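Local coordinates for protein aminotransferase (Psychrobacter arcticus 273-4, PDB 3IF2) that binds pyridoxal 5'-phosphate and probably transfers amino groups between amino acids and keto acids, perhaps as a valine-pyruvate transaminase, at residues A[111-116]-A[307-312]; A[205-210]-A[238-243]; A[252-257]-A[328-333]; A[377-382]-A[394-399]. One frame throughout, in Å; residues are numbered along the deposited sequence. Where two conformers were deposited one is given.

Interaction 1 of 4, residues A[111-116]-A[307-312]. With PLP (pyridoxal-5'-phosphate), chain C.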
loop_
_atom_site.group_PDB
_atom_site.type_symbol
_atom_site.label_atom_id
_atom_site.label_comp_id
_atom_site.label_asym_id
_atom_site.label_seq_id
_atom_site.Cartn_x
_atom_site.Cartn_y
_atom_site.Cartn_z
ATOM N N LEU A 111 8.224 -6.569 4.928
ATOM C CA LEU A 111 7.698 -5.239 5.189
ATOM C C LEU A 111 6.408 -5.058 4.372
ATOM O O LEU A 111 6.278 -5.624 3.258
ATOM C CB LEU A 111 8.723 -4.157 4.809
ATOM C CG LEU A 111 10.106 -4.192 5.468
ATOM C CD1 LEU A 111 10.993 -3.035 4.964
ATOM C CD2 LEU A 111 9.973 -4.126 6.944
ATOM N N THR A 112 5.471 -4.282 4.941
ATOM C CA THR A 112 4.188 -3.932 4.320
ATOM C C THR A 112 3.968 -2.413 4.450
ATOM O O THR A 112 4.715 -1.745 5.174
ATOM C CB THR A 112 3.015 -4.723 4.986
ATOM O OG1 THR A 112 2.905 -4.385 6.382
ATOM C CG2 THR A 112 3.235 -6.225 4.862
ATOM N N ASN A 113 2.974 -1.872 3.743
ATOM C CA ASN A 113 2.633 -0.440 3.798
ATOM C C ASN A 113 1.749 -0.138 5.027
ATOM O O ASN A 113 0.591 0.232 4.893
ATOM C CB ASN A 113 1.964 0.033 2.490
ATOM C CG ASN A 113 2.918 0.027 1.290
ATOM O OD1 ASN A 113 4.139 0.158 1.436
ATOM N ND2 ASN A 113 2.347 -0.109 0.088
ATOM N N GLY A 114 2.361 -0.238 6.215
ATOM C CA GLY A 114 1.695 -0.152 7.525
ATOM C C GLY A 114 1.192 -1.545 7.927
ATOM O O GLY A 114 1.065 -2.435 7.072
ATOM N N SER A 115 0.946 -1.768 9.219
ATOM C CA SER A 115 0.403 -3.061 9.695
ATOM C C SER A 115 -0.996 -3.361 9.146
ATOM O O SER A 115 -1.368 -4.505 9.049
ATOM C CB SER A 115 0.407 -3.157 11.223
ATOM O OG SER A 115 1.720 -3.398 11.673
ATOM N N GLN A 116 -1.758 -2.322 8.774
ATOM C CA GLN A 116 -3.094 -2.485 8.166
ATOM C C GLN A 116 -2.998 -3.304 6.858
ATOM O O GLN A 116 -3.829 -4.182 6.588
ATOM C CB GLN A 116 -3.725 -1.119 7.867
ATOM C CG GLN A 116 -5.212 -1.158 7.390
ATOM C CD GLN A 116 -6.173 -1.651 8.445
ATOM O OE1 GLN A 116 -5.885 -1.587 9.648
ATOM N NE2 GLN A 116 -7.334 -2.127 8.003
ATOM N N ALA A 307 6.422 -2.887 -4.762
ATOM C CA ALA A 307 7.294 -3.028 -3.584
ATOM C C ALA A 307 6.720 -2.140 -2.468
ATOM O O ALA A 307 5.970 -1.213 -2.744
ATOM C CB ALA A 307 8.732 -2.643 -3.903
ATOM N N PRO A 308 7.002 -2.461 -1.208
ATOM C CA PRO A 308 6.473 -1.585 -0.190
ATOM C C PRO A 308 7.313 -0.312 -0.088
ATOM O O PRO A 308 8.402 -0.189 -0.666
ATOM C CB PRO A 308 6.539 -2.429 1.091
ATOM C CG PRO A 308 7.476 -3.547 0.808
ATOM C CD PRO A 308 7.861 -3.506 -0.635
ATOM N N THR A 309 6.783 0.617 0.683
ATOM C CA THR A 309 7.417 1.909 0.935
ATOM C C THR A 309 8.732 1.719 1.669
ATOM O O THR A 309 8.915 0.702 2.342
ATOM C CB THR A 309 6.450 2.819 1.704
ATOM O OG1 THR A 309 6.857 4.157 1.513
ATOM C CG2 THR A 309 6.387 2.479 3.158
ATOM N N ARG A 310 9.673 2.643 1.505
ATOM C CA ARG A 310 10.959 2.473 2.200
ATOM C C ARG A 310 11.506 3.621 3.023
ATOM O O ARG A 310 12.503 3.420 3.718
ATOM C CB ARG A 310 12.007 1.898 1.249
ATOM C CG ARG A 310 12.389 2.740 0.091
ATOM C CD ARG A 310 13.191 1.938 -0.943
ATOM N NE ARG A 310 14.426 1.373 -0.397
ATOM C CZ ARG A 310 15.455 0.880 -1.097
ATOM N NH1 ARG A 310 15.494 0.919 -2.426
ATOM N NH2 ARG A 310 16.498 0.376 -0.432
ATOM N N PHE A 311 10.832 4.760 3.068
ATOM C CA PHE A 311 11.416 5.850 3.791
ATOM C C PHE A 311 11.354 5.698 5.303
ATOM O O PHE A 311 12.244 6.211 6.016
ATOM C CB PHE A 311 10.988 7.242 3.292
ATOM C CG PHE A 311 12.125 8.194 3.360
ATOM C CD1 PHE A 311 13.085 8.207 2.325
ATOM C CD2 PHE A 311 12.364 8.930 4.510
ATOM C CE1 PHE A 311 14.231 9.015 2.410
ATOM C CE2 PHE A 311 13.504 9.758 4.615
ATOM C CZ PHE A 311 14.445 9.791 3.569
ATOM N N GLY A 312 10.328 4.995 5.786
ATOM C CA GLY A 312 10.229 4.651 7.190
ATOM C C GLY A 312 11.408 3.757 7.562
ATOM O O GLY A 312 12.084 3.994 8.579
HETATM N N1 PLP C . -2.880 -2.404 15.314
HETATM C C2 PLP C . -3.556 -1.673 16.267
HETATM C C2A PLP C . -3.903 -2.358 17.550
HETATM C C3 PLP C . -3.880 -0.320 16.016
HETATM O O3 PLP C . -4.548 0.444 16.936
HETATM C C4 PLP C . -3.534 0.269 14.776
HETATM C C4A PLP C . -4.146 1.627 14.455
HETATM O O4A PLP C . -3.462 2.561 14.019
HETATM C C5 PLP C . -2.835 -0.519 13.802
HETATM C C6 PLP C . -2.524 -1.856 14.111
HETATM C C5A PLP C . -2.446 0.007 12.406
HETATM O O4P PLP C . -1.197 0.665 12.370
HETATM P P PLP C . -0.480 0.996 10.973
HETATM O O1P PLP C . -1.124 0.578 9.674
HETATM O O2P PLP C . 0.811 0.266 11.130
HETATM O O3P PLP C . -0.322 2.465 10.964
HETATM O O HOH W 1 7.151 -0.233 4.333
HETATM O O HOH W 2 3.658 0.466 -2.526
#
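The phosphate-binding turn between strand 109-112 and helix 115-125 meets the run into helix 311-321 mainly through Asn113, Pro308 and Thr309. Asn113 OD1 accepts Thr309 N at 2.8 Å in a nearly straight bond (164°), the donor lying in the plane of the amide. With CG anti to its own carbonyl carbon (chi1 -68°), the amide end comes to 307-312, where OD1 is also 3.3 Å from Pro308 CA. The proline ring also rests on the chain: its CG lies 3.4 Å from Leu111 O. One water joins Thr112 O and Thr309 O, and another sits between Asn113 ND2 and Ala307 O. Thr112 OG1 donates to Gly114 O at 2.8 Å, from above the carbonyl plane. Beyond this turn, Ser115 N and Gln116 N hold PLP O2P and O1P at 2.8 and 3.1 Å. Gly114, the N-cap, has positive phi and lies against the phosphate, its C 3.6 Å from PLP O1P. The phosphate site lies near the dimer interface: Tyr79 of the second subunit also bonds to this PLP, and Asn113 packs on its counterpart there. The start of helix 115-125, whose first N-H groups point to the phosphate, would probably favour its negative charge, while the Asn113 bond ties the preceding turn to 307-312.

Interaction 2 of 4, residues A[205-210]-A[238-243]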
loop_
_atom_site.group_PDB
_atom_site.type_symbol
_atom_site.label_atom_id
_atom_site.label_comp_id
_atom_site.label_asym_id
_atom_site.label_seq_id
_atom_site.Cartn_x
_atom_site.Cartn_y
_atom_site.Cartn_z
ATOM N N GLY A 205 -12.845 -27.658 12.210
ATOM C CA GLY A 205 -11.842 -27.249 11.216
ATOM C C GLY A 205 -12.178 -26.061 10.323
ATOM O O GLY A 205 -11.623 -25.961 9.227
ATOM N N ARG A 206 -13.033 -25.153 10.814
ATOM C CA ARG A 206 -13.484 -23.961 10.077
ATOM C C ARG A 206 -12.863 -22.643 10.584
ATOM O O ARG A 206 -13.419 -21.554 10.361
ATOM C CB ARG A 206 -15.025 -23.900 10.095
ATOM C CG ARG A 206 -15.684 -25.109 9.424
ATOM C CD ARG A 206 -17.210 -24.979 9.311
ATOM N NE ARG A 206 -17.886 -24.952 10.606
ATOM C CZ ARG A 206 -18.359 -23.855 11.192
ATOM N NH1 ARG A 206 -18.249 -22.671 10.601
ATOM N NH2 ARG A 206 -18.958 -23.953 12.372
ATOM N N ILE A 207 -11.711 -22.731 11.264
ATOM C CA ILE A 207 -10.970 -21.543 11.757
ATOM C C ILE A 207 -9.602 -21.604 11.069
ATOM O O ILE A 207 -8.876 -22.586 11.225
ATOM C CB ILE A 207 -10.831 -21.505 13.310
ATOM C CG1 ILE A 207 -12.200 -21.315 13.976
ATOM C CG2 ILE A 207 -9.891 -20.383 13.763
ATOM C CD1 ILE A 207 -12.874 -19.972 13.680
ATOM N N GLY A 208 -9.276 -20.584 10.281
ATOM C CA GLY A 208 -7.991 -20.522 9.556
ATOM C C GLY A 208 -6.783 -19.985 10.325
ATOM O O GLY A 208 -5.655 -20.364 10.034
ATOM N N ALA A 209 -7.023 -19.096 11.288
ATOM C CA ALA A 209 -5.974 -18.513 12.133
ATOM C C ALA A 209 -6.585 -17.915 13.389
ATOM O O ALA A 209 -7.797 -17.726 13.442
ATOM C CB ALA A 209 -5.229 -17.439 11.371
ATOM N N ILE A 210 -5.743 -17.656 14.397
ATOM C CA ILE A 210 -6.154 -16.957 15.623
ATOM C C ILE A 210 -5.439 -15.615 15.587
ATOM O O ILE A 210 -4.273 -15.560 15.194
ATOM C CB ILE A 210 -5.788 -17.701 16.922
ATOM C CG1 ILE A 210 -6.440 -19.085 16.949
ATOM C CG2 ILE A 210 -6.270 -16.914 18.136
ATOM C CD1 ILE A 210 -6.149 -19.893 18.226
ATOM N N TYR A 238 -4.715 -27.279 16.443
ATOM C CA TYR A 238 -5.549 -27.182 15.237
ATOM C C TYR A 238 -4.826 -26.834 13.912
ATOM O O TYR A 238 -5.505 -26.559 12.918
ATOM C CB TYR A 238 -6.749 -26.245 15.508
ATOM C CG TYR A 238 -7.729 -26.832 16.513
ATOM C CD1 TYR A 238 -8.662 -27.814 16.123
ATOM C CD2 TYR A 238 -7.730 -26.426 17.853
ATOM C CE1 TYR A 238 -9.579 -28.378 17.049
ATOM C CE2 TYR A 238 -8.645 -26.983 18.788
ATOM C CZ TYR A 238 -9.562 -27.953 18.374
ATOM O OH TYR A 238 -10.444 -28.487 19.284
ATOM N N ASP A 239 -3.486 -26.925 13.853
ATOM C CA ASP A 239 -2.694 -26.569 12.635
ATOM C C ASP A 239 -3.045 -25.211 12.053
ATOM O O ASP A 239 -3.324 -25.079 10.859
ATOM C CB ASP A 239 -2.781 -27.654 11.535
ATOM C CG ASP A 239 -1.721 -28.699 11.671
ATOM O OD1 ASP A 239 -1.859 -29.562 12.573
ATOM O OD2 ASP A 239 -0.767 -28.657 10.840
ATOM N N ILE A 240 -3.099 -24.215 12.922
ATOM C CA ILE A 240 -3.373 -22.840 12.503
ATOM C C ILE A 240 -2.409 -21.892 13.226
ATOM O O ILE A 240 -2.027 -22.164 14.372
ATOM C CB ILE A 240 -4.867 -22.441 12.726
ATOM C CG1 ILE A 240 -5.304 -22.613 14.196
ATOM C CG2 ILE A 240 -5.784 -23.255 11.798
ATOM C CD1 ILE A 240 -6.619 -21.930 14.525
ATOM N N PRO A 241 -1.995 -20.797 12.563
ATOM C CA PRO A 241 -1.089 -19.889 13.233
ATOM C C PRO A 241 -1.777 -18.936 14.203
ATOM O O PRO A 241 -2.996 -18.734 14.130
ATOM C CB PRO A 241 -0.476 -19.113 12.071
ATOM C CG PRO A 241 -1.533 -19.055 11.097
ATOM C CD PRO A 241 -2.180 -20.397 11.157
ATOM N N LEU A 242 -0.956 -18.365 15.082
ATOM C CA LEU A 242 -1.345 -17.343 16.047
ATOM C C LEU A 242 -0.719 -16.024 15.565
ATOM O O LEU A 242 0.507 -15.857 15.600
ATOM C CB LEU A 242 -0.838 -17.719 17.430
ATOM C CG LEU A 242 -1.024 -16.759 18.589
ATOM C CD1 LEU A 242 -2.482 -16.343 18.725
ATOM C CD2 LEU A 242 -0.495 -17.443 19.867
ATOM N N ILE A 243 -1.565 -15.119 15.079
ATOM C CA ILE A 243 -1.160 -13.818 14.585
ATOM C C ILE A 243 -1.227 -12.901 15.793
ATOM O O ILE A 243 -2.232 -12.913 16.497
ATOM C CB ILE A 243 -2.109 -13.290 13.478
ATOM C CG1 ILE A 243 -2.285 -14.331 12.346
ATOM C CG2 ILE A 243 -1.574 -11.989 12.906
ATOM C CD1 ILE A 243 -3.248 -13.923 11.292
#
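Ile240 sends its side chain against the strand residues 207-210. Its CB stands 3.5 Å from Gly208 O. From there CG2 turns to the backbone and lies 3.2 Å from Ile207 O, with Gly208 O close by too. The other branch starts with CG1 between the backbone N and the carbonyl carbon (chi1 57°), and it ends in CD1, which touches Ile207 CG2 and Ile210 CG1, each at 3.7 Å. The Ile210 and Ile240 side chains cross at about a right angle. Replacing Ile240 with an alanine would probably open a gap between Ile207 and Ile210, which would lose the CD1 methyl they share. Further along, two backbone bonds join the chains: Ile210 N donates to Pro241 O at 3.0 Å, and Ile243 N to Ile210 O at 2.7 Å. Beside them, Ile210 CG2 meets Leu242 CD1 at 3.9 Å, on the side of the sheet where Ala232 and Ala235 of helix 225-237 pack. Ala209 CB instead touches Pro241 CG and Ile243 CD1. Ile210 pairs in parallel with Leu242, and helix 225-237 connects strands 207-213 and 242-245, a beta-alpha-beta crossover in the mixed central sheet of the class I/II aminotransferase family.

Interaction 3 of 4, residues A[252-257]-A[328-333]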
loop_
_atom_site.group_PDB
_atom_site.type_symbol
_atom_site.label_atom_id
_atom_site.label_comp_id
_atom_site.label_asym_id
_atom_site.label_seq_id
_atom_site.Cartn_x
_atom_site.Cartn_y
_atom_site.Cartn_z
ATOM N N PHE A 252 9.314 -2.147 20.543
ATOM C CA PHE A 252 9.024 -0.742 20.235
ATOM C C PHE A 252 7.606 -0.689 19.691
ATOM O O PHE A 252 7.241 -1.552 18.927
ATOM C CB PHE A 252 10.022 -0.131 19.214
ATOM C CG PHE A 252 10.239 -0.964 17.956
ATOM C CD1 PHE A 252 9.372 -0.872 16.870
ATOM C CD2 PHE A 252 11.337 -1.810 17.855
ATOM C CE1 PHE A 252 9.562 -1.655 15.717
ATOM C CE2 PHE A 252 11.543 -2.588 16.687
ATOM C CZ PHE A 252 10.644 -2.508 15.622
ATOM N N PRO A 253 6.795 0.304 20.090
ATOM C CA PRO A 253 7.052 1.423 20.997
ATOM C C PRO A 253 7.038 1.069 22.483
ATOM O O PRO A 253 7.247 1.962 23.289
ATOM C CB PRO A 253 5.937 2.413 20.645
ATOM C CG PRO A 253 4.793 1.539 20.309
ATOM C CD PRO A 253 5.372 0.258 19.724
ATOM N N ASN A 254 6.787 -0.199 22.826
ATOM C CA ASN A 254 6.834 -0.725 24.202
ATOM C C ASN A 254 5.926 0.059 25.130
ATOM O O ASN A 254 6.328 0.415 26.230
ATOM C CB ASN A 254 8.297 -0.729 24.692
ATOM C CG ASN A 254 8.521 -1.552 25.997
ATOM O OD1 ASN A 254 7.986 -2.656 26.174
ATOM N ND2 ASN A 254 9.346 -1.006 26.890
ATOM N N ILE A 255 4.711 0.367 24.662
ATOM C CA ILE A 255 3.722 1.117 25.459
ATOM C C ILE A 255 2.917 0.062 26.255
ATOM O O ILE A 255 1.735 -0.144 26.000
ATOM C CB ILE A 255 2.811 2.026 24.575
ATOM C CG1 ILE A 255 3.644 2.940 23.666
ATOM C CG2 ILE A 255 1.862 2.860 25.463
ATOM C CD1 ILE A 255 2.858 3.716 22.642
ATOM N N ILE A 256 3.614 -0.644 27.155
ATOM C CA ILE A 256 3.078 -1.705 28.015
ATOM C C ILE A 256 3.499 -1.381 29.433
ATOM O O ILE A 256 4.684 -1.236 29.684
ATOM C CB ILE A 256 3.648 -3.102 27.679
ATOM C CG1 ILE A 256 3.111 -3.591 26.344
ATOM C CG2 ILE A 256 3.233 -4.133 28.732
ATOM C CD1 ILE A 256 3.414 -5.086 26.049
ATOM N N TYR A 257 2.536 -1.291 30.350
ATOM C CA TYR A 257 2.829 -0.950 31.740
ATOM C C TYR A 257 2.677 -2.135 32.714
ATOM O O TYR A 257 2.747 -1.913 33.916
ATOM C CB TYR A 257 1.971 0.225 32.223
ATOM C CG TYR A 257 1.643 1.319 31.214
ATOM C CD1 TYR A 257 2.625 1.920 30.387
ATOM C CD2 TYR A 257 0.328 1.822 31.157
ATOM C CE1 TYR A 257 2.257 2.961 29.471
ATOM C CE2 TYR A 257 -0.052 2.836 30.279
ATOM C CZ TYR A 257 0.896 3.399 29.445
ATOM O OH TYR A 257 0.419 4.387 28.623
ATOM N N LEU A 328 14.612 5.045 22.907
ATOM C CA LEU A 328 13.577 6.018 22.609
ATOM C C LEU A 328 12.193 5.550 23.163
ATOM O O LEU A 328 11.450 6.327 23.757
ATOM C CB LEU A 328 13.484 6.185 21.095
ATOM C CG LEU A 328 12.497 7.171 20.511
ATOM C CD1 LEU A 328 12.968 8.558 20.928
ATOM C CD2 LEU A 328 12.406 7.025 18.996
ATOM N N SER A 329 11.873 4.280 22.954
ATOM C CA SER A 329 10.615 3.699 23.416
ATOM C C SER A 329 10.498 3.652 24.947
ATOM O O SER A 329 9.485 4.059 25.512
ATOM C CB SER A 329 10.483 2.276 22.870
ATOM O OG SER A 329 10.446 2.289 21.464
ATOM N N ASP A 330 11.554 3.187 25.592
ATOM C CA ASP A 330 11.565 3.042 27.039
ATOM C C ASP A 330 11.678 4.359 27.792
ATOM O O ASP A 330 11.006 4.516 28.812
ATOM C CB ASP A 330 12.707 2.117 27.495
ATOM C CG ASP A 330 12.616 0.716 26.898
ATOM O OD1 ASP A 330 11.527 0.292 26.490
ATOM O OD2 ASP A 330 13.653 0.024 26.844
ATOM N N ASN A 331 12.508 5.282 27.308
ATOM C CA ASN A 331 12.762 6.556 28.024
ATOM C C ASN A 331 11.791 7.694 27.731
ATOM O O ASN A 331 11.542 8.512 28.619
ATOM C CB ASN A 331 14.202 7.067 27.763
ATOM C CG ASN A 331 15.285 6.074 28.214
ATOM O OD1 ASN A 331 15.031 5.185 29.024
ATOM N ND2 ASN A 331 16.494 6.237 27.695
ATOM N N GLU A 332 11.239 7.740 26.508
ATOM C CA GLU A 332 10.412 8.865 26.077
ATOM C C GLU A 332 8.968 8.480 25.800
ATOM O O GLU A 332 8.063 9.049 26.417
ATOM C CB GLU A 332 11.034 9.524 24.842
ATOM C CG GLU A 332 12.538 9.832 24.911
ATOM C CD GLU A 332 12.947 10.835 26.003
ATOM O OE1 GLU A 332 12.116 11.657 26.461
ATOM O OE2 GLU A 332 14.142 10.804 26.393
ATOM N N ILE A 333 8.739 7.492 24.930
ATOM C CA ILE A 333 7.372 7.121 24.530
ATOM C C ILE A 333 6.558 6.499 25.685
ATOM O O ILE A 333 5.506 7.035 26.051
ATOM C CB ILE A 333 7.352 6.187 23.312
ATOM C CG1 ILE A 333 8.058 6.816 22.098
ATOM C CG2 ILE A 333 5.886 5.834 22.935
ATOM C CD1 ILE A 333 8.209 5.891 20.931
#
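Ser329 packs against the loop at Phe252 and Pro253. Its CB lies 3.3 Å from Pro253 O, and its OG, anti to the carbonyl carbon (chi1 -62°), comes within 3.3 Å of Phe252 CB. The hydroxyl's hydrogen bond goes back into its own helix, to Ile325 O, so toward the loop it acts as a packing atom. The next residue, Asp330, reaches the loop by its tip: OD1 takes Asn254 ND2 at 2.6 Å, a bond made weak by its bent N-H...O angle of 128°. Amide and carboxylate planes stand 68° apart, and the two side chains cross obliquely. Asn254 has positive phi, and the chain turns there before Ile255, the centre of an inverse gamma turn. The partner of this loop, helix 324-351, is probably the long helix that joins the large and small domains in the aspartate aminotransferase fold, while the loop follows strand 242-245 and the PLP-binding Tyr248. The helix makes a wider pi-type turn through 329-333, and Leu328 O accepts both Glu332 N and Ile333 N. Ile333 then turns its CG2 methyl to the loop, 3.7 Å from both CG1 and CD1 of Ile255, whose side chain it crosses at about a right angle. Ile333 CD1 is 4.2 Å from Pro253 CB. That proline follows a cis peptide bond, and its ring passes about 4 Å from the side chain of Lys276, another PLP-binding residue. Beyond the loop, Ile333 also touches Val48 of helix 46-60.

Interaction 4 of 4, residues A[377-382]-A[394-399]; sequences ISTLDL and VPSEYF
Thr379 and Leu380 bring the first turn of helix 379-388 against Pro395, Ser396, Glu397 and Tyr398, just where strand 394-395, at one edge of the six-stranded mixed sheet, gives way to a turn. The apolar part centres on Leu380. Its CG is anti to the backbone N (chi1 180°), and the CD1 methyl beyond it lies 4.1 Å from Pro395 CG and 3.5 Å from Tyr398 OH, coming obliquely to the tyrosine ring. Pro395 CB also fits against the helix backbone, 3.6 Å from Thr379 O. With an alanine at Leu380, the Pro395 ring and Tyr398 would probably lose the methyl that lies against both, and a gap would open beside them. Carbon-to-carboxylate contacts come next. Glu397 OE1 stands 3.2 Å from Leu380 CB and 3.5 Å from Leu380 CD2, so the acid is flanked on this side by hydrocarbon, which would do little to offset its charge. Among polar groups, Ser378 is the helix N-cap and accepts Asp381 N through OG at 3.3 Å. Asp381 is in turn salt-bridged to Arg385 of the same helix. Thr379 OG1 and Ser396 OG approach to 3.0 Å, and Ser396 OG is hydrogen-bonded to Ala411 O and Cys414 O, the latter on the neighbouring strand 414-418. Helix 16-29 packs on Pro395 and Tyr398 from elsewhere in the chain. Within the turn itself, Glu397 CG sits over the centre of the Tyr398 ring, 4.1 Å above its plane.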
loop_
_atom_site.group_PDB
_atom_site.type_symbol
_atom_site.label_atom_id
_atom_site.label_comp_id
_atom_site.label_asym_id
_atom_site.label_seq_id
_atom_site.Cartn_x
_atom_site.Cartn_y
_atom_site.Cartn_z
ATOM N N ILE A 377 -28.980 5.920 27.808
ATOM C CA ILE A 377 -28.884 5.969 26.350
ATOM C C ILE A 377 -27.772 5.006 25.927
ATOM O O ILE A 377 -27.026 4.508 26.774
ATOM C CB ILE A 377 -28.660 7.438 25.830
ATOM C CG1 ILE A 377 -27.297 8.035 26.257
ATOM C CG2 ILE A 377 -29.825 8.340 26.293
ATOM C CD1 ILE A 377 -27.043 9.443 25.721
ATOM N N SER A 378 -27.703 4.702 24.635
ATOM C CA SER A 378 -26.615 3.865 24.102
ATOM C C SER A 378 -25.403 4.776 23.901
ATOM O O SER A 378 -25.568 5.993 23.709
ATOM C CB SER A 378 -26.989 3.195 22.768
ATOM O OG SER A 378 -27.082 4.123 21.710
ATOM N N THR A 379 -24.202 4.203 23.924
ATOM C CA THR A 379 -22.981 4.988 23.695
ATOM C C THR A 379 -22.915 5.567 22.273
ATOM O O THR A 379 -22.302 6.616 22.088
ATOM C CB THR A 379 -21.710 4.251 24.113
ATOM O OG1 THR A 379 -21.681 2.937 23.545
ATOM C CG2 THR A 379 -21.656 4.164 25.639
ATOM N N LEU A 380 -23.569 4.924 21.294
ATOM C CA LEU A 380 -23.720 5.517 19.943
ATOM C C LEU A 380 -24.523 6.828 20.009
ATOM O O LEU A 380 -24.266 7.745 19.231
ATOM C CB LEU A 380 -24.405 4.563 18.954
ATOM C CG LEU A 380 -24.614 5.090 17.500
ATOM C CD1 LEU A 380 -23.282 5.583 16.868
ATOM C CD2 LEU A 380 -25.317 4.059 16.602
ATOM N N ASP A 381 -25.488 6.881 20.932
ATOM C CA ASP A 381 -26.327 8.055 21.180
ATOM C C ASP A 381 -25.516 9.106 21.956
ATOM O O ASP A 381 -25.601 10.299 21.652
ATOM C CB ASP A 381 -27.588 7.645 21.951
ATOM C CG ASP A 381 -28.800 8.480 21.592
ATOM O OD1 ASP A 381 -28.696 9.737 21.546
ATOM O OD2 ASP A 381 -29.867 7.855 21.372
ATOM N N LEU A 382 -24.745 8.660 22.957
ATOM C CA LEU A 382 -23.820 9.536 23.696
ATOM C C LEU A 382 -22.845 10.209 22.722
ATOM O O LEU A 382 -22.645 11.404 22.794
ATOM C CB LEU A 382 -23.033 8.760 24.764
ATOM C CG LEU A 382 -22.029 9.509 25.648
ATOM C CD1 LEU A 382 -22.723 10.681 26.299
ATOM C CD2 LEU A 382 -21.394 8.575 26.696
ATOM N N VAL A 394 -15.081 7.686 20.494
ATOM C CA VAL A 394 -15.545 6.576 19.639
ATOM C C VAL A 394 -16.483 5.654 20.462
ATOM O O VAL A 394 -16.106 5.219 21.560
ATOM C CB VAL A 394 -14.380 5.780 19.031
ATOM C CG1 VAL A 394 -14.894 4.827 17.949
ATOM C CG2 VAL A 394 -13.356 6.727 18.401
ATOM N N PRO A 395 -17.706 5.361 19.944
ATOM C CA PRO A 395 -18.628 4.471 20.683
ATOM C C PRO A 395 -18.199 3.000 20.572
ATOM O O PRO A 395 -17.581 2.600 19.577
ATOM C CB PRO A 395 -19.980 4.722 20.012
ATOM C CG PRO A 395 -19.652 5.035 18.614
ATOM C CD PRO A 395 -18.265 5.707 18.616
ATOM N N SER A 396 -18.514 2.224 21.602
ATOM C CA SER A 396 -18.124 0.813 21.690
ATOM C C SER A 396 -18.713 -0.181 20.689
ATOM O O SER A 396 -18.084 -1.206 20.428
ATOM C CB SER A 396 -18.437 0.286 23.099
ATOM O OG SER A 396 -19.783 0.575 23.522
ATOM N N GLU A 397 -19.888 0.096 20.127
ATOM C CA GLU A 397 -20.520 -0.872 19.240
ATOM C C GLU A 397 -19.743 -1.269 17.969
ATOM O O GLU A 397 -20.083 -2.275 17.363
ATOM C CB GLU A 397 -21.965 -0.492 18.925
ATOM C CG GLU A 397 -22.188 0.689 18.004
ATOM C CD GLU A 397 -23.678 0.880 17.720
ATOM O OE1 GLU A 397 -24.403 1.379 18.628
ATOM O OE2 GLU A 397 -24.114 0.513 16.597
ATOM N N TYR A 398 -18.706 -0.513 17.595
ATOM C CA TYR A 398 -17.876 -0.823 16.417
ATOM C C TYR A 398 -16.620 -1.657 16.699
ATOM O O TYR A 398 -15.893 -1.992 15.756
ATOM C CB TYR A 398 -17.490 0.474 15.678
ATOM C CG TYR A 398 -18.691 1.307 15.287
ATOM C CD1 TYR A 398 -19.702 0.770 14.460
ATOM C CD2 TYR A 398 -18.842 2.629 15.746
ATOM C CE1 TYR A 398 -20.847 1.532 14.100
ATOM C CE2 TYR A 398 -19.981 3.410 15.380
ATOM C CZ TYR A 398 -20.975 2.847 14.560
ATOM O OH TYR A 398 -22.075 3.587 14.202
ATOM N N PHE A 399 -16.383 -2.027 17.960
ATOM C CA PHE A 399 -15.184 -2.774 18.356
ATOM C C PHE A 399 -15.439 -4.252 18.653
ATOM O O PHE A 399 -14.677 -4.870 19.384
ATOM C CB PHE A 399 -14.499 -2.081 19.560
ATOM C CG PHE A 399 -13.966 -0.715 19.261
ATOM C CD1 PHE A 399 -12.669 -0.545 18.796
ATOM C CD2 PHE A 399 -14.747 0.400 19.471
ATOM C CE1 PHE A 399 -12.149 0.737 18.523
ATOM C CE2 PHE A 399 -14.256 1.680 19.215
ATOM C CZ PHE A 399 -12.943 1.855 18.728
#

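Reading from the N terminus, the chain passes first through 111-116, whose partner 307-312 comes only after 190 intervening residues, so interaction 1 closes a long loop. Inside that loop lies interaction 2, which closes early, 205-210 to 238-243, and serves the same mixed sheet. Interaction 3 opens next at 252-257, still before interaction 1 closes, but ends later, at 328-333; the two therefore cross, and tie helices 311-321 and 324-351, neighbours in the chain, to different parts of the fold. Interaction 4 follows in series with all the others, a short closure at the edge of the second large sheet, with its centre about 32 Å from that of interaction 1.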